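Side-chain contacts in conserved exported protein (Bacteroides fragilis, PDB 3CLW), which is of uncharacterised function but probably hydrolyses O-glycosyl bonds with a TIM-barrel domain: residues I150-D155 with Y208-E213; K216-A221 with T225-P230. All coordinates share one frame; numbering follows the deposited sequence.

Overall arrangement
Both contacts use helix 204-221, at two levels along its length, and their centres lie about 13 Å apart. Contact 1 is where the loop ahead of helix 157-173 lies against the helix. It is part buried and part surface: two apolar touches sit inside, and an arginine-to-carbonyl bond lies nearer the surface, where N154 is exposed. Contact 2 belongs to the core. There the end of the same helix meets strand 226-232 through an isoleucine that packs on another isoleucine and on a backbone carbonyl, with no hydrogen bond between the segments. The two contacts meet where the carbonyl of V211 touches I227 and its side chain touches I229, so one helix joins the barrel strand to that loop.

Contact 1: residues I150-D155 with Y208-E213; sequences INLQND and YRMVEE
R209 reaches across to the backbone of N154 and grips one carbonyl with two N-H groups. NH1 of R209 lies 2.9 Å from O of N154, with an N-H...O angle of 147°. It meets a lone pair in the carbonyl plane, though the oxygen is tilted 18° out of the guanidinium plane. NH2 of R209 adds a weak bond to the same oxygen, at 3.3 Å. The R209 side chain leaves the helix toward the loop, and a bend at chi3 (78°) sets the direction of its last part. The N154 side chain crosses that of R209 at about a right angle, and its OD1 lies at the guanidinium edge, 3.9 Å from NH1 of R209. F157 makes a cation-pi contact with R209. In the TIM-barrel domain expected of family 30, residues 150-155 lie in the loop between strand 125-128 and helix 157-173, and they flank helix 204-221. M210, next along that helix, supplies the apolar part. Its chain bends at chi2 and chi3, and SD of M210 comes 4.1 Å from CD2 of L152. Farther back along the same side chain, CG of M210 is 4.4 Å from CD1 of I150. F157 and F160 of helix 157-173 also touch M210.

Contact 2: residues K216-A221 with T225-P230; sequences KAISEA and TKILIP
CD1, the end methyl of I218, rests against the CG1 methylene of I227, 3.6 Å away, with CD1 of I227 a little farther at 4.1 Å. The two side chains run at a slant to each other. The same CD1 of I218 also lies 3.4 Å from the backbone O of T225. The other branch helps: CG2 of I218 is 3.6 Å from O of T225. Both branches therefore border this carbonyl, in van der Waals contact. In I218, CG1 is anti to the carbonyl carbon (chi1 -74°), and the nearly extended chi2 of 165° carries CD1 out to the strand. Farther out, V165 of helix 157-173 and N269 touch I218. L214 and D215, one turn back on helix 204-221, touch I227. The hydroxyl of T225 bonds to the carbonyl of V178, while backbone bonds from K226 and I227 tie the strand to its neighbours on both sides. A helix end turning back through a short loop, its isoleucine packed on the strand that follows, is a helix-to-strand connection of the TIM-barrel fold.

Contact 1: residues I150-D155 with Y208-E213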
loop_
_atom_site.group_PDB
_atom_site.type_symbol
_atom_site.label_atom_id
_atom_site.label_comp_id
_atom_site.label_asym_id
_atom_site.label_seq_id
_atom_site.Cartn_x
_atom_site.Cartn_y
_atom_site.Cartn_z
ATOM N N ILE A 150 -1.026 -11.022 -21.741
ATOM C CA ILE A 150 -1.713 -11.463 -20.535
ATOM C C ILE A 150 -2.002 -12.948 -20.621
ATOM O O ILE A 150 -2.392 -13.441 -21.682
ATOM C CB ILE A 150 -3.009 -10.644 -20.338
ATOM C CG1 ILE A 150 -3.607 -10.859 -18.931
ATOM C CG2 ILE A 150 -4.006 -10.881 -21.529
ATOM C CD1 ILE A 150 -4.691 -9.852 -18.535
ATOM N N ASN A 151 -1.766 -13.667 -19.518
ATOM C CA ASN A 151 -2.146 -15.074 -19.441
ATOM C C ASN A 151 -3.670 -15.204 -19.199
ATOM O O ASN A 151 -4.118 -15.624 -18.116
ATOM C CB ASN A 151 -1.323 -15.808 -18.367
ATOM C CG ASN A 151 -1.659 -17.291 -18.269
ATOM O OD1 ASN A 151 -1.840 -17.975 -19.290
ATOM N ND2 ASN A 151 -1.739 -17.807 -17.031
ATOM N N LEU A 152 -4.434 -14.788 -20.199
ATOM C CA LEU A 152 -5.898 -14.797 -20.179
ATOM C C LEU A 152 -6.380 -14.982 -21.608
ATOM O O LEU A 152 -5.858 -14.383 -22.530
ATOM C CB LEU A 152 -6.470 -13.495 -19.580
ATOM C CG LEU A 152 -7.985 -13.296 -19.599
ATOM C CD1 LEU A 152 -8.701 -14.255 -18.655
ATOM C CD2 LEU A 152 -8.335 -11.884 -19.242
ATOM N N GLN A 153 -7.358 -15.850 -21.795
ATOM C CA GLN A 153 -7.823 -16.116 -23.129
ATOM C C GLN A 153 -8.518 -14.893 -23.730
ATOM O O GLN A 153 -9.091 -14.057 -23.002
ATOM C CB GLN A 153 -8.685 -17.371 -23.127
ATOM C CG GLN A 153 -7.843 -18.581 -22.872
ATOM C CD GLN A 153 -8.642 -19.849 -22.843
ATOM O OE1 GLN A 153 -9.773 -19.877 -22.358
ATOM N NE2 GLN A 153 -8.063 -20.918 -23.383
ATOM N N ASN A 154 -8.429 -14.779 -25.054
ATOM C CA ASN A 154 -8.835 -13.576 -25.795
ATOM C C ASN A 154 -10.286 -13.193 -25.657
ATOM O O ASN A 154 -10.636 -12.036 -25.845
ATOM C CB ASN A 154 -8.552 -13.766 -27.298
ATOM C CG ASN A 154 -7.333 -13.046 -27.738
ATOM O OD1 ASN A 154 -6.953 -12.022 -27.139
ATOM N ND2 ASN A 154 -6.690 -13.552 -28.804
ATOM N N ASP A 155 -11.135 -14.168 -25.400
ATOM C CA ASP A 155 -12.546 -13.906 -25.245
ATOM C C ASP A 155 -12.976 -13.957 -23.777
ATOM O O ASP A 155 -14.161 -14.098 -23.501
ATOM C CB ASP A 155 -13.331 -14.946 -26.034
ATOM C CG ASP A 155 -13.159 -16.348 -25.475
ATOM O OD1 ASP A 155 -12.117 -16.616 -24.821
ATOM O OD2 ASP A 155 -14.066 -17.177 -25.682
ATOM N N TYR A 208 -5.922 -1.991 -21.112
ATOM C CA TYR A 208 -7.005 -1.187 -21.656
ATOM C C TYR A 208 -8.282 -2.016 -21.778
ATOM O O TYR A 208 -9.367 -1.550 -21.417
ATOM C CB TYR A 208 -6.585 -0.532 -23.004
ATOM C CG TYR A 208 -7.695 0.236 -23.684
ATOM C CD1 TYR A 208 -7.773 1.610 -23.593
ATOM C CD2 TYR A 208 -8.693 -0.441 -24.404
ATOM C CE1 TYR A 208 -8.812 2.314 -24.224
ATOM C CE2 TYR A 208 -9.741 0.242 -25.033
ATOM C CZ TYR A 208 -9.793 1.609 -24.942
ATOM O OH TYR A 208 -10.827 2.277 -25.574
ATOM N N ARG A 209 -8.155 -3.241 -22.261
ATOM C CA ARG A 209 -9.310 -4.118 -22.383
ATOM C C ARG A 209 -9.916 -4.456 -21.036
ATOM O O ARG A 209 -11.130 -4.454 -20.907
ATOM C CB ARG A 209 -8.995 -5.424 -23.135
ATOM C CG ARG A 209 -8.922 -5.297 -24.631
ATOM C CD ARG A 209 -8.970 -6.670 -25.320
ATOM N NE ARG A 209 -10.322 -7.260 -25.387
ATOM C CZ ARG A 209 -10.567 -8.526 -25.747
ATOM N NH1 ARG A 209 -9.575 -9.362 -26.053
ATOM N NH2 ARG A 209 -11.809 -8.962 -25.805
ATOM N N MET A 210 -9.072 -4.753 -20.037
ATOM C CA MET A 210 -9.562 -5.054 -18.718
ATOM C C MET A 210 -10.323 -3.847 -18.177
ATOM O O MET A 210 -11.421 -3.983 -17.650
ATOM C CB MET A 210 -8.431 -5.524 -17.791
ATOM C CG MET A 210 -8.103 -7.072 -17.892
ATOM S SD MET A 210 -9.555 -8.180 -17.974
ATOM C CE MET A 210 -10.408 -7.617 -16.475
ATOM N N VAL A 211 -9.777 -2.650 -18.358
ATOM C CA VAL A 211 -10.500 -1.453 -17.929
ATOM C C VAL A 211 -11.853 -1.334 -18.648
ATOM O O VAL A 211 -12.879 -1.129 -18.024
ATOM C CB VAL A 211 -9.661 -0.172 -18.089
ATOM C CG1 VAL A 211 -10.500 1.055 -17.751
ATOM C CG2 VAL A 211 -8.449 -0.235 -17.181
ATOM N N GLU A 212 -11.837 -1.521 -19.957
ATOM C CA GLU A 212 -13.022 -1.408 -20.769
ATOM C C GLU A 212 -14.082 -2.408 -20.307
ATOM O O GLU A 212 -15.241 -2.033 -20.084
ATOM C CB GLU A 212 -12.635 -1.624 -22.238
ATOM C CG GLU A 212 -13.769 -1.700 -23.238
ATOM C CD GLU A 212 -13.220 -1.735 -24.695
ATOM O OE1 GLU A 212 -12.377 -2.625 -25.041
ATOM O OE2 GLU A 212 -13.603 -0.833 -25.471
ATOM N N GLU A 213 -13.688 -3.670 -20.141
ATOM C CA GLU A 213 -14.645 -4.694 -19.720
ATOM C C GLU A 213 -15.149 -4.511 -18.271
ATOM O O GLU A 213 -16.352 -4.708 -17.979
ATOM C CB GLU A 213 -14.065 -6.096 -19.938
ATOM C CG GLU A 213 -13.771 -6.435 -21.395
ATOM C CD GLU A 213 -14.986 -6.329 -22.330
ATOM O OE1 GLU A 213 -16.143 -6.552 -21.914
ATOM O OE2 GLU A 213 -14.773 -6.033 -23.523
#

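Contact 2: residues K216-A221 with T225-P230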
loop_
_atom_site.group_PDB
_atom_site.type_symbol
_atom_site.label_atom_id
_atom_site.label_comp_id
_atom_site.label_asym_id
_atom_site.label_seq_id
_atom_site.Cartn_x
_atom_site.Cartn_y
_atom_site.Cartn_z
ATOM N N LYS A 216 -17.741 -1.697 -18.200
ATOM C CA LYS A 216 -19.033 -2.187 -18.651
ATOM C C LYS A 216 -19.730 -3.059 -17.590
ATOM O O LYS A 216 -20.923 -2.903 -17.312
ATOM C CB LYS A 216 -18.812 -2.974 -19.945
ATOM C CG LYS A 216 -20.051 -3.586 -20.576
ATOM C CD LYS A 216 -19.580 -4.420 -21.778
ATOM C CE LYS A 216 -20.724 -4.950 -22.645
ATOM N NZ LYS A 216 -20.267 -5.060 -24.099
ATOM N N ALA A 217 -18.981 -3.990 -17.011
ATOM C CA ALA A 217 -19.504 -4.880 -15.970
ATOM C C ALA A 217 -19.974 -4.109 -14.706
ATOM O O ALA A 217 -21.020 -4.426 -14.124
ATOM C CB ALA A 217 -18.431 -5.939 -15.640
ATOM N N ILE A 218 -19.232 -3.081 -14.304
ATOM C CA ILE A 218 -19.619 -2.279 -13.125
ATOM C C ILE A 218 -20.924 -1.503 -13.372
ATOM O O ILE A 218 -21.729 -1.317 -12.444
ATOM C CB ILE A 218 -18.498 -1.284 -12.700
ATOM C CG1 ILE A 218 -17.334 -2.023 -12.023
ATOM C CG2 ILE A 218 -19.061 -0.117 -11.783
ATOM C CD1 ILE A 218 -16.038 -1.177 -11.899
ATOM N N SER A 219 -21.104 -1.049 -14.624
ATOM C CA SER A 219 -22.278 -0.283 -15.022
ATOM C C SER A 219 -23.489 -1.189 -15.033
ATOM O O SER A 219 -24.527 -0.816 -14.485
ATOM C CB SER A 219 -22.064 0.423 -16.387
ATOM O OG SER A 219 -21.172 1.522 -16.259
ATOM N N GLU A 220 -23.348 -2.395 -15.579
ATOM C CA GLU A 220 -24.429 -3.390 -15.549
ATOM C C GLU A 220 -24.833 -3.791 -14.123
ATOM O O GLU A 220 -26.020 -3.946 -13.832
ATOM C CB GLU A 220 -24.046 -4.640 -16.360
ATOM C CG GLU A 220 -24.274 -4.496 -17.893
ATOM C CD GLU A 220 -23.484 -5.523 -18.763
ATOM O OE1 GLU A 220 -23.103 -5.144 -19.897
ATOM O OE2 GLU A 220 -23.242 -6.687 -18.316
ATOM N N ALA A 221 -23.843 -3.952 -13.240
ATOM C CA ALA A 221 -24.092 -4.325 -11.851
ATOM C C ALA A 221 -24.611 -3.134 -11.039
ATOM O O ALA A 221 -25.273 -3.329 -10.042
ATOM C CB ALA A 221 -22.821 -4.874 -11.219
ATOM N N THR A 225 -18.226 1.073 -7.273
ATOM C CA THR A 225 -16.851 0.568 -7.258
ATOM C C THR A 225 -16.058 1.101 -8.449
ATOM O O THR A 225 -16.602 1.219 -9.528
ATOM C CB THR A 225 -16.821 -1.011 -7.308
ATOM O OG1 THR A 225 -17.583 -1.564 -6.212
ATOM C CG2 THR A 225 -15.403 -1.516 -7.219
ATOM N N LYS A 226 -14.772 1.395 -8.259
ATOM C CA LYS A 226 -13.940 1.928 -9.311
ATOM C C LYS A 226 -12.696 1.098 -9.610
ATOM O O LYS A 226 -12.225 0.313 -8.774
ATOM C CB LYS A 226 -13.555 3.363 -8.974
ATOM C CG LYS A 226 -14.711 4.347 -9.059
ATOM C CD LYS A 226 -14.235 5.675 -8.566
ATOM C CE LYS A 226 -15.365 6.608 -8.112
ATOM N NZ LYS A 226 -16.428 6.890 -9.141
ATOM N N ILE A 227 -12.152 1.298 -10.810
ATOM C CA ILE A 227 -11.104 0.450 -11.366
ATOM C C ILE A 227 -9.749 1.118 -11.205
ATOM O O ILE A 227 -9.567 2.252 -11.647
ATOM C CB ILE A 227 -11.321 0.207 -12.877
ATOM C CG1 ILE A 227 -12.732 -0.335 -13.168
ATOM C CG2 ILE A 227 -10.219 -0.690 -13.446
ATOM C CD1 ILE A 227 -13.182 -0.040 -14.629
ATOM N N LEU A 228 -8.802 0.395 -10.602
ATOM C CA LEU A 228 -7.463 0.912 -10.341
ATOM C C LEU A 228 -6.404 0.138 -11.106
ATOM O O LEU A 228 -6.336 -1.091 -11.009
ATOM C CB LEU A 228 -7.134 0.879 -8.827
ATOM C CG LEU A 228 -5.720 1.390 -8.468
ATOM C CD1 LEU A 228 -5.517 2.875 -8.831
ATOM C CD2 LEU A 228 -5.325 1.128 -7.008
ATOM N N ILE A 229 -5.567 0.879 -11.840
ATOM C CA ILE A 229 -4.450 0.317 -12.601
ATOM C C ILE A 229 -3.279 1.278 -12.454
ATOM O O ILE A 229 -3.470 2.387 -12.012
ATOM C CB ILE A 229 -4.853 0.111 -14.120
ATOM C CG1 ILE A 229 -5.267 1.444 -14.751
ATOM C CG2 ILE A 229 -6.000 -0.907 -14.234
ATOM C CD1 ILE A 229 -5.059 1.533 -16.238
ATOM N N PRO A 230 -2.069 0.904 -12.908
ATOM C CA PRO A 230 -1.636 -0.407 -13.415
ATOM C C PRO A 230 -0.879 -1.299 -12.445
ATOM O O PRO A 230 -0.561 -2.438 -12.804
ATOM C CB PRO A 230 -0.725 -0.023 -14.577
ATOM C CG PRO A 230 -0.084 1.266 -14.092
ATOM C CD PRO A 230 -1.055 1.950 -13.167
#